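Local coordinates for protein 455aa long hypothetical phospho-sugar mutase (Sulfolobus tokodaii, PDB 2F7L) that interconverts glucosamine 6-phosphate with glucosamine 1-phosphate, and galactosamine 6-phosphate with its 1-phosphate, using magnesium, in the route to UDP-N-acetylglucosamine and UDP-N-acetylgalactosamine, at residues V256-R261 against F325-G330; P215-D220 against R246-D251. All blocks are in the same frame, centred on the assembly; numbering follows the deposited sequence.

Contact 1: residues V256-R261 against F325-G330; sequences VQWGDR and FEENGG
The indole of Trp258 meets Glu327 in two ways: the backbone O of Glu327 lies over one face of the ring, while the side-chain OE1 sits at the edge, in the ring plane. A second flat group, the Phe325 ring, has Asp260 CB at its edge and in its plane. These residues join the first turn of helix 259-272 to the type I beta turn from Glu326 to Gly329, the hairpin bend between strands 323-326 and 329-332 of domain III. In sequence and position this bend probably corresponds to the sugar-recognition loop of the phosphohexose mutases.

Trp258 NE1 donates to Glu327 OE1 over 2.7 Å, with an N-H...O angle of 155°. The oxygen is met on its anti side, somewhat out of the carboxylate plane. Glu327 bends at chi2 (75°), which sets CD; the side chain lies beside the indole, both pointing the same way. Gly259 packs directly on the bend, its CA 3.4 Å from Gly329 N; a CB here would run into Glu327 O and Gly329 N.

Asp260 packs on the bend through carbon, its CG 3.7 Å from Glu327 CB, and its CA lies 3.5 Å from Phe325 CE2. Its carboxylate is engaged away from the bend: OD1 accepts from Ser288 N, and OD2 forms a salt bridge with Arg261 NH1. That pairing would probably ease the repulsion between Asp260 and Glu327. Glu326 OE2, at the start of the turn, is hydrogen-bonded to Ser309 OG outside it and takes another bond from Asn328 ND2 at 3.1 Å, the amide nitrogen standing above the carboxylate plane.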
loop_
_atom_site.group_PDB
_atom_site.type_symbol
_atom_site.label_atom_id
_atom_site.label_comp_id
_atom_site.label_asym_id
_atom_site.label_seq_id
_atom_site.Cartn_x
_atom_site.Cartn_y
_atom_site.Cartn_z
ATOM N N VAL A 256 14.597 -0.593 11.695
ATOM C CA VAL A 256 13.359 -0.548 10.946
ATOM C C VAL A 256 12.492 -1.754 11.322
ATOM O O VAL A 256 13.007 -2.833 11.609
ATOM C CB VAL A 256 13.612 -0.481 9.394
ATOM C CG1 VAL A 256 15.030 -0.057 9.104
ATOM C CG2 VAL A 256 13.277 -1.791 8.743
ATOM N N GLN A 257 11.180 -1.539 11.345
ATOM C CA GLN A 257 10.204 -2.574 11.674
ATOM C C GLN A 257 9.388 -2.887 10.416
ATOM O O GLN A 257 8.992 -1.987 9.682
ATOM C CB GLN A 257 9.281 -2.066 12.777
ATOM C CG GLN A 257 10.000 -1.679 14.077
ATOM C CD GLN A 257 10.546 -2.892 14.817
ATOM O OE1 GLN A 257 10.067 -4.014 14.630
ATOM N NE2 GLN A 257 11.532 -2.668 15.669
ATOM N N TRP A 258 9.122 -4.159 10.162
ATOM C CA TRP A 258 8.391 -4.502 8.952
ATOM C C TRP A 258 6.888 -4.236 9.004
ATOM O O TRP A 258 6.248 -4.262 10.069
ATOM C CB TRP A 258 8.655 -5.956 8.551
ATOM C CG TRP A 258 8.529 -6.161 7.064
ATOM C CD1 TRP A 258 7.851 -7.165 6.426
ATOM C CD2 TRP A 258 9.002 -5.279 6.030
ATOM N NE1 TRP A 258 7.862 -6.955 5.067
ATOM C CE2 TRP A 258 8.560 -5.806 4.797
ATOM C CE3 TRP A 258 9.750 -4.093 6.026
ATOM C CZ2 TRP A 258 8.835 -5.180 3.574
ATOM C CZ3 TRP A 258 10.019 -3.471 4.807
ATOM C CH2 TRP A 258 9.563 -4.018 3.604
ATOM N N GLY A 259 6.336 -3.974 7.826
ATOM C CA GLY A 259 4.928 -3.668 7.714
ATOM C C GLY A 259 3.951 -4.499 8.510
ATOM O O GLY A 259 2.940 -3.973 8.959
ATOM N N ASP A 260 4.216 -5.792 8.664
ATOM C CA ASP A 260 3.316 -6.648 9.425
ATOM C C ASP A 260 3.535 -6.549 10.952
ATOM O O ASP A 260 2.634 -6.866 11.739
ATOM C CB ASP A 260 3.425 -8.103 8.938
ATOM C CG ASP A 260 4.868 -8.579 8.796
ATOM O OD1 ASP A 260 5.071 -9.764 8.460
ATOM O OD2 ASP A 260 5.802 -7.782 9.014
ATOM N N ARG A 261 4.716 -6.101 11.373
ATOM C CA ARG A 261 4.981 -5.942 12.803
ATOM C C ARG A 261 4.127 -4.759 13.290
ATOM O O ARG A 261 3.427 -4.843 14.304
ATOM C CB ARG A 261 6.462 -5.635 13.062
ATOM C CG ARG A 261 7.463 -6.618 12.466
ATOM C CD ARG A 261 7.252 -7.953 13.047
ATOM N NE ARG A 261 8.234 -8.944 12.617
ATOM C CZ ARG A 261 8.399 -9.354 11.369
ATOM N NH1 ARG A 261 7.657 -8.847 10.401
ATOM N NH2 ARG A 261 9.261 -10.320 11.102
ATOM N N PHE A 325 -4.129 -4.887 6.573
ATOM C CA PHE A 325 -2.770 -4.419 6.351
ATOM C C PHE A 325 -1.939 -5.418 5.549
ATOM O O PHE A 325 -2.331 -6.580 5.377
ATOM C CB PHE A 325 -2.068 -4.079 7.672
ATOM C CG PHE A 325 -1.744 -5.271 8.533
ATOM C CD1 PHE A 325 -2.680 -5.780 9.432
ATOM C CD2 PHE A 325 -0.492 -5.882 8.456
ATOM C CE1 PHE A 325 -2.372 -6.882 10.249
ATOM C CE2 PHE A 325 -0.177 -6.973 9.256
ATOM C CZ PHE A 325 -1.120 -7.475 10.157
ATOM N N GLU A 326 -0.813 -4.936 5.024
ATOM C CA GLU A 326 0.107 -5.763 4.258
ATOM C C GLU A 326 1.446 -5.720 4.961
ATOM O O GLU A 326 1.726 -4.781 5.684
ATOM C CB GLU A 326 0.286 -5.240 2.832
ATOM C CG GLU A 326 -0.893 -5.453 1.912
ATOM C CD GLU A 326 -0.462 -5.866 0.503
ATOM O OE1 GLU A 326 -0.295 -7.088 0.247
ATOM O OE2 GLU A 326 -0.272 -4.964 -0.353
ATOM N N GLU A 327 2.285 -6.722 4.731
ATOM C CA GLU A 327 3.591 -6.768 5.368
ATOM C C GLU A 327 4.526 -5.681 4.844
ATOM O O GLU A 327 5.564 -5.382 5.444
ATOM C CB GLU A 327 4.203 -8.159 5.178
ATOM C CG GLU A 327 4.085 -8.748 3.782
ATOM C CD GLU A 327 5.041 -8.120 2.784
ATOM O OE1 GLU A 327 6.228 -7.959 3.139
ATOM O OE2 GLU A 327 4.613 -7.798 1.644
ATOM N N ASN A 328 4.127 -5.073 3.734
ATOM C CA ASN A 328 4.915 -4.024 3.091
ATOM C C ASN A 328 4.635 -2.594 3.586
ATOM O O ASN A 328 5.119 -1.639 2.995
ATOM C CB ASN A 328 4.690 -4.069 1.568
ATOM C CG ASN A 328 3.216 -3.810 1.164
ATOM O OD1 ASN A 328 2.551 -2.890 1.662
ATOM N ND2 ASN A 328 2.719 -4.619 0.239
ATOM N N GLY A 329 3.887 -2.447 4.673
ATOM C CA GLY A 329 3.545 -1.119 5.162
ATOM C C GLY A 329 2.131 -0.979 4.650
ATOM O O GLY A 329 1.587 -1.943 4.112
ATOM N N GLY A 330 1.493 0.162 4.758
ATOM C CA GLY A 330 0.143 0.139 4.223
ATOM C C GLY A 330 -0.768 -0.673 5.131
ATOM O O GLY A 330 -0.688 -1.893 5.259
#

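Contact 2: residues P215-D220 against R246-D251; sequences PEPTFD and RAIFID
Beside the magnesium loop of domain II, whose Asp241, Asp243 and Asp245 are assigned as metal ligands by similarity, Glu216 and Pro217 pack against Arg246 and Ile248. The 215-220 loop thus lies against the residues leading from the metal site into edge strand 248-251.

Arg246 NH2 makes a weak hydrogen bond, part of a salt bridge, with Glu216 OE2 at 3.5 Å. Glu216 holds CG anti to its backbone N (chi1 170°), with the chain extended beyond; CB and CG lie at the guanidinium edge, near its plane. The carboxylate and guanidinium planes are only 13° apart, yet NH2 alone makes the bridge.

Next along, Ile248 lays CG1 against the Pro217 ring, 3.5 Å from CB and 3.8 Å from CG. An alanine at Ile248 would lose CG1, CG2 and CD1 and would probably open a gap beside the Pro217 ring.

Arg246 N also donates to Asp241 OD1, which ties the backbone here to a predicted metal ligand. With so long a bridge, the attraction between Glu216 and Arg246 is likely to be mostly electrostatic.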
loop_
_atom_site.group_PDB
_atom_site.type_symbol
_atom_site.label_atom_id
_atom_site.label_comp_id
_atom_site.label_asym_id
_atom_site.label_seq_id
_atom_site.Cartn_x
_atom_site.Cartn_y
_atom_site.Cartn_z
ATOM N N PRO A 215 12.327 4.860 -3.960
ATOM C CA PRO A 215 11.066 5.252 -3.326
ATOM C C PRO A 215 10.383 4.194 -2.466
ATOM O O PRO A 215 9.572 4.515 -1.614
ATOM C CB PRO A 215 10.198 5.684 -4.514
ATOM C CG PRO A 215 10.825 4.959 -5.694
ATOM C CD PRO A 215 12.282 5.062 -5.415
ATOM N N GLU A 216 10.692 2.928 -2.686
ATOM C CA GLU A 216 10.044 1.899 -1.904
ATOM C C GLU A 216 10.835 1.612 -0.643
ATOM O O GLU A 216 11.969 1.163 -0.711
ATOM C CB GLU A 216 9.893 0.644 -2.741
ATOM C CG GLU A 216 9.448 -0.561 -1.952
ATOM C CD GLU A 216 9.633 -1.844 -2.728
ATOM O OE1 GLU A 216 10.600 -1.902 -3.531
ATOM O OE2 GLU A 216 8.835 -2.791 -2.527
ATOM N N PRO A 217 10.240 1.875 0.533
ATOM C CA PRO A 217 10.890 1.652 1.823
ATOM C C PRO A 217 11.137 0.183 2.186
ATOM O O PRO A 217 10.210 -0.593 2.426
ATOM C CB PRO A 217 9.955 2.365 2.795
ATOM C CG PRO A 217 8.633 2.167 2.175
ATOM C CD PRO A 217 8.901 2.454 0.726
ATOM N N THR A 218 12.412 -0.181 2.231
ATOM C CA THR A 218 12.837 -1.549 2.543
ATOM C C THR A 218 13.978 -1.454 3.543
ATOM O O THR A 218 14.565 -0.377 3.717
ATOM C CB THR A 218 13.377 -2.251 1.295
ATOM O OG1 THR A 218 14.514 -1.532 0.812
ATOM C CG2 THR A 218 12.328 -2.293 0.208
ATOM N N PHE A 219 14.289 -2.568 4.207
ATOM C CA PHE A 219 15.389 -2.559 5.164
ATOM C C PHE A 219 16.627 -2.027 4.450
ATOM O O PHE A 219 17.494 -1.410 5.064
ATOM C CB PHE A 219 15.698 -3.960 5.687
ATOM C CG PHE A 219 14.667 -4.506 6.609
ATOM C CD1 PHE A 219 13.505 -5.094 6.114
ATOM C CD2 PHE A 219 14.858 -4.460 7.980
ATOM C CE1 PHE A 219 12.540 -5.638 6.986
ATOM C CE2 PHE A 219 13.907 -4.992 8.856
ATOM C CZ PHE A 219 12.744 -5.584 8.354
ATOM N N ASP A 220 16.721 -2.254 3.147
ATOM C CA ASP A 220 17.893 -1.773 2.440
ATOM C C ASP A 220 17.857 -0.290 2.089
ATOM O O ASP A 220 18.866 0.399 2.223
ATOM C CB ASP A 220 18.125 -2.586 1.175
ATOM C CG ASP A 220 19.593 -2.670 0.823
ATOM O OD1 ASP A 220 20.066 -1.947 -0.098
ATOM O OD2 ASP A 220 20.283 -3.458 1.513
ATOM N N ARG A 246 1.889 3.734 1.832
ATOM C CA ARG A 246 2.600 2.793 2.677
ATOM C C ARG A 246 3.337 3.515 3.800
ATOM O O ARG A 246 3.715 4.680 3.666
ATOM C CB ARG A 246 3.584 1.982 1.830
ATOM C CG ARG A 246 3.229 0.534 1.753
ATOM C CD ARG A 246 3.358 -0.004 0.365
ATOM N NE ARG A 246 4.688 0.167 -0.187
ATOM C CZ ARG A 246 5.248 -0.697 -1.029
ATOM N NH1 ARG A 246 4.585 -1.789 -1.392
ATOM N NH2 ARG A 246 6.455 -0.457 -1.541
ATOM N N ALA A 247 3.532 2.818 4.910
ATOM C CA ALA A 247 4.227 3.397 6.045
ATOM C C ALA A 247 4.997 2.349 6.854
ATOM O O ALA A 247 4.390 1.517 7.527
ATOM C CB ALA A 247 3.224 4.118 6.952
ATOM N N ILE A 248 6.323 2.341 6.772
ATOM C CA ILE A 248 7.052 1.406 7.606
ATOM C C ILE A 248 7.826 2.249 8.618
ATOM O O ILE A 248 8.442 3.258 8.266
ATOM C CB ILE A 248 7.993 0.447 6.811
ATOM C CG1 ILE A 248 8.885 1.225 5.882
ATOM C CG2 ILE A 248 7.173 -0.593 6.035
ATOM C CD1 ILE A 248 9.788 0.321 5.115
ATOM N N PHE A 249 7.740 1.849 9.886
ATOM C CA PHE A 249 8.364 2.575 10.989
ATOM C C PHE A 249 9.754 2.158 11.419
ATOM O O PHE A 249 10.225 1.056 11.120
ATOM C CB PHE A 249 7.450 2.536 12.222
ATOM C CG PHE A 249 6.077 3.115 11.982
ATOM C CD1 PHE A 249 5.085 2.356 11.369
ATOM C CD2 PHE A 249 5.780 4.426 12.368
ATOM C CE1 PHE A 249 3.810 2.884 11.145
ATOM C CE2 PHE A 249 4.501 4.970 12.145
ATOM C CZ PHE A 249 3.512 4.196 11.533
ATOM N N ILE A 250 10.398 3.067 12.139
ATOM C CA ILE A 250 11.745 2.858 12.661
ATOM C C ILE A 250 11.689 3.340 14.103
ATOM O O ILE A 250 11.481 4.525 14.335
ATOM C CB ILE A 250 12.768 3.693 11.869
ATOM C CG1 ILE A 250 12.626 3.387 10.375
ATOM C CG2 ILE A 250 14.176 3.369 12.326
ATOM C CD1 ILE A 250 13.526 4.233 9.492
ATOM N N ASP A 251 11.854 2.431 15.064
ATOM C CA ASP A 251 11.779 2.800 16.482
ATOM C C ASP A 251 13.000 3.522 17.053
ATOM O O ASP A 251 14.015 3.718 16.373
ATOM C CB ASP A 251 11.501 1.575 17.336
ATOM C CG ASP A 251 12.644 0.578 17.308
ATOM O OD1 ASP A 251 13.802 1.001 17.053
ATOM O OD2 ASP A 251 12.379 -0.630 17.552
#

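How the contacts relate
Contact 2 closes before contact 1 opens along the chain, and their centres are about 8 Å apart. They belong to successive domains, contact 2 to domain II and contact 1 to domain III; each domain has a four-stranded mixed sheet of strand order 2-1-3-4. Strand 248-251 of the first is followed in the chain, after a short connection, by helix 259-272 of the second. Gln257, on that connection, probably bonds back to the strand, its N to Phe249 O at 2.8 Å and its NE2 to Asp251 OD2. The rings of Phe219 and Trp258 also meet, and Arg246 packs on Asn328, bringing the predicted magnesium loop up to the domain III hairpin bend.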